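PDB 5X5H: cystathionine beta-lyases/cystathionine gamma-synthases, which probably catalyses the pyridoxal-phosphate-dependent joining of O-succinyl-L-homoserine and L-cysteine into L,L-cystathionine, releasing succinate, a step in methionine biosynthesis. Local coordinates for residues 262-267 and 370-375. Numbering follows the deposited sequence.
Sequences CDNAEK and EDIEDL
The side chains of Asn-264 and Ile-372 pass alongside one another, pointing opposite ways, where helix 254-273 meets the first turn of helix 372-384, the last helix of this fold type I PLP enzyme; strand 362-366, from the C-terminal sheet, runs into that turn just before it. The two backbones come within 5.8 Å, measured from CA of Asn-264 to CA of Ile-372, and OD1 of Asn-264 lies 3.5 Å from CB of Ile-372. Asn-264 extends toward the loop that leads into the helix, and its carboxamide meets Glu-370 there. ND2 of Asn-264 donates to the backbone O of Glu-370 at 2.9 Å, approaching in the carbonyl plane; the N-H...O angle is only 140°, and Glu-370 O stands 28° out of the amide plane. The same nitrogen also donates to Gly-368 O, so two carbonyls of one loop fix the flip of this buried amide. Water 1 sits between Asn-264 OD1, 2.9 Å away, and Ile-372 N, which donates to it at 2.9 Å. Asp-371 holds the N-cap position without a capping bond from its own side chain; its OD2 instead bonds Thr-12 N of the second subunit, and OE2 of Glu-370 hydrogen-bonds NE2 of His-16 of that subunit, so the turn also faces the subunit interface.

Beside the polar link, Ile-372 and Lys-267 make the apolar one. CG1 of Ile-372 stands anti to the backbone N (chi1 -171°), toward helix 254-273, and CD1 at its end neighbours Asn-264 O and lies 3.9 Å from Lys-267 CB. The extended chain of Lys-267 lies across Ile-372, nearly perpendicular to it, its CD 3.8 Å from Ile-372 CG1. Deeper in, Leu-375 lays its CD1 methyl 3.7 Å from ND2 of Asn-264.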
# COMPACT_ATOMS: atom_id res chain seq x y z
N CYS A 262 -6.53 29.04 -0.13
CA CYS A 262 -7.34 30.26 0.07
C CYS A 262 -6.51 31.47 -0.39
O CYS A 262 -7.07 32.33 -1.10
CB CYS A 262 -7.66 30.43 1.52
SG CYS A 262 -8.92 29.27 2.13
N ASP A 263 -5.23 31.53 -0.07
CA ASP A 263 -4.36 32.61 -0.61
C ASP A 263 -4.50 32.65 -2.12
O ASP A 263 -4.60 33.75 -2.72
CB ASP A 263 -2.92 32.47 -0.19
CG ASP A 263 -2.65 32.76 1.31
OD1 ASP A 263 -3.52 33.25 2.04
OD2 ASP A 263 -1.48 32.41 1.69
N ASN A 264 -4.35 31.54 -2.77
CA ASN A 264 -4.33 31.46 -4.21
C ASN A 264 -5.72 31.82 -4.75
O ASN A 264 -5.80 32.56 -5.74
CB ASN A 264 -3.95 30.07 -4.65
CG ASN A 264 -2.43 29.85 -4.57
OD1 ASN A 264 -1.62 30.73 -4.36
ND2 ASN A 264 -2.03 28.54 -4.84
N ALA A 265 -6.75 31.25 -4.20
CA ALA A 265 -8.11 31.49 -4.75
C ALA A 265 -8.46 33.00 -4.61
O ALA A 265 -9.11 33.49 -5.56
CB ALA A 265 -9.12 30.63 -4.09
N GLU A 266 -8.13 33.64 -3.51
CA GLU A 266 -8.43 35.09 -3.37
C GLU A 266 -7.79 35.82 -4.55
O GLU A 266 -8.48 36.71 -5.16
CB GLU A 266 -7.89 35.61 -2.07
CG GLU A 266 -8.63 35.16 -0.85
CD GLU A 266 -7.87 35.42 0.48
OE1 GLU A 266 -6.76 36.06 0.45
OE2 GLU A 266 -8.39 35.06 1.56
N LYS A 267 -6.61 35.51 -4.95
CA LYS A 267 -5.91 36.23 -6.00
C LYS A 267 -6.47 35.90 -7.33
O LYS A 267 -6.65 36.75 -8.22
CB LYS A 267 -4.40 36.03 -5.96
CG LYS A 267 -3.80 36.58 -4.71
CD LYS A 267 -2.35 36.22 -4.56
CE LYS A 267 -1.81 36.52 -3.21
NZ LYS A 267 -0.48 35.88 -3.13
N GLU A 370 -0.22 25.18 -6.22
CA GLU A 370 0.86 25.64 -7.09
C GLU A 370 1.16 27.12 -6.86
O GLU A 370 0.40 27.82 -6.23
CB GLU A 370 0.52 25.38 -8.60
CG GLU A 370 0.21 23.91 -8.94
CD GLU A 370 -1.28 23.60 -8.99
OE1 GLU A 370 -2.09 24.26 -8.31
OE2 GLU A 370 -1.62 22.58 -9.64
N ASP A 371 2.28 27.53 -7.44
CA ASP A 371 2.65 28.98 -7.27
C ASP A 371 1.60 29.87 -7.94
O ASP A 371 1.26 29.61 -9.13
CB ASP A 371 4.06 29.21 -7.82
CG ASP A 371 5.09 28.57 -6.92
OD1 ASP A 371 5.45 29.21 -5.93
OD2 ASP A 371 5.42 27.43 -7.20
N ILE A 372 1.18 30.94 -7.26
CA ILE A 372 0.18 31.85 -7.84
C ILE A 372 0.59 32.43 -9.12
O ILE A 372 -0.25 32.62 -9.98
CB ILE A 372 -0.19 32.90 -6.75
CG1 ILE A 372 -1.42 33.73 -7.26
CG2 ILE A 372 0.92 33.80 -6.28
CD1 ILE A 372 -2.65 32.97 -7.56
N GLU A 373 1.85 32.78 -9.29
CA GLU A 373 2.29 33.36 -10.59
C GLU A 373 2.04 32.42 -11.73
O GLU A 373 1.63 32.87 -12.80
CB GLU A 373 3.76 33.74 -10.61
CG GLU A 373 4.11 34.79 -9.55
CD GLU A 373 4.39 34.25 -8.11
OE1 GLU A 373 4.30 32.95 -7.78
OE2 GLU A 373 4.51 35.20 -7.22
N ASP A 374 2.24 31.14 -11.55
CA ASP A 374 2.01 30.21 -12.59
C ASP A 374 0.48 29.99 -12.84
O ASP A 374 0.06 29.84 -13.98
CB ASP A 374 2.62 28.84 -12.24
CG ASP A 374 4.12 28.91 -12.07
OD1 ASP A 374 4.82 29.70 -12.78
OD2 ASP A 374 4.65 28.12 -11.25
N LEU A 375 -0.31 29.97 -11.79
CA LEU A 375 -1.80 29.82 -11.97
C LEU A 375 -2.33 31.09 -12.64
O LEU A 375 -3.16 30.97 -13.53
CB LEU A 375 -2.44 29.63 -10.63
CG LEU A 375 -2.16 28.25 -9.97
CD1 LEU A 375 -2.57 28.24 -8.49
CD2 LEU A 375 -2.72 27.10 -10.79
O HOH W 1 1.25 30.55 -4.38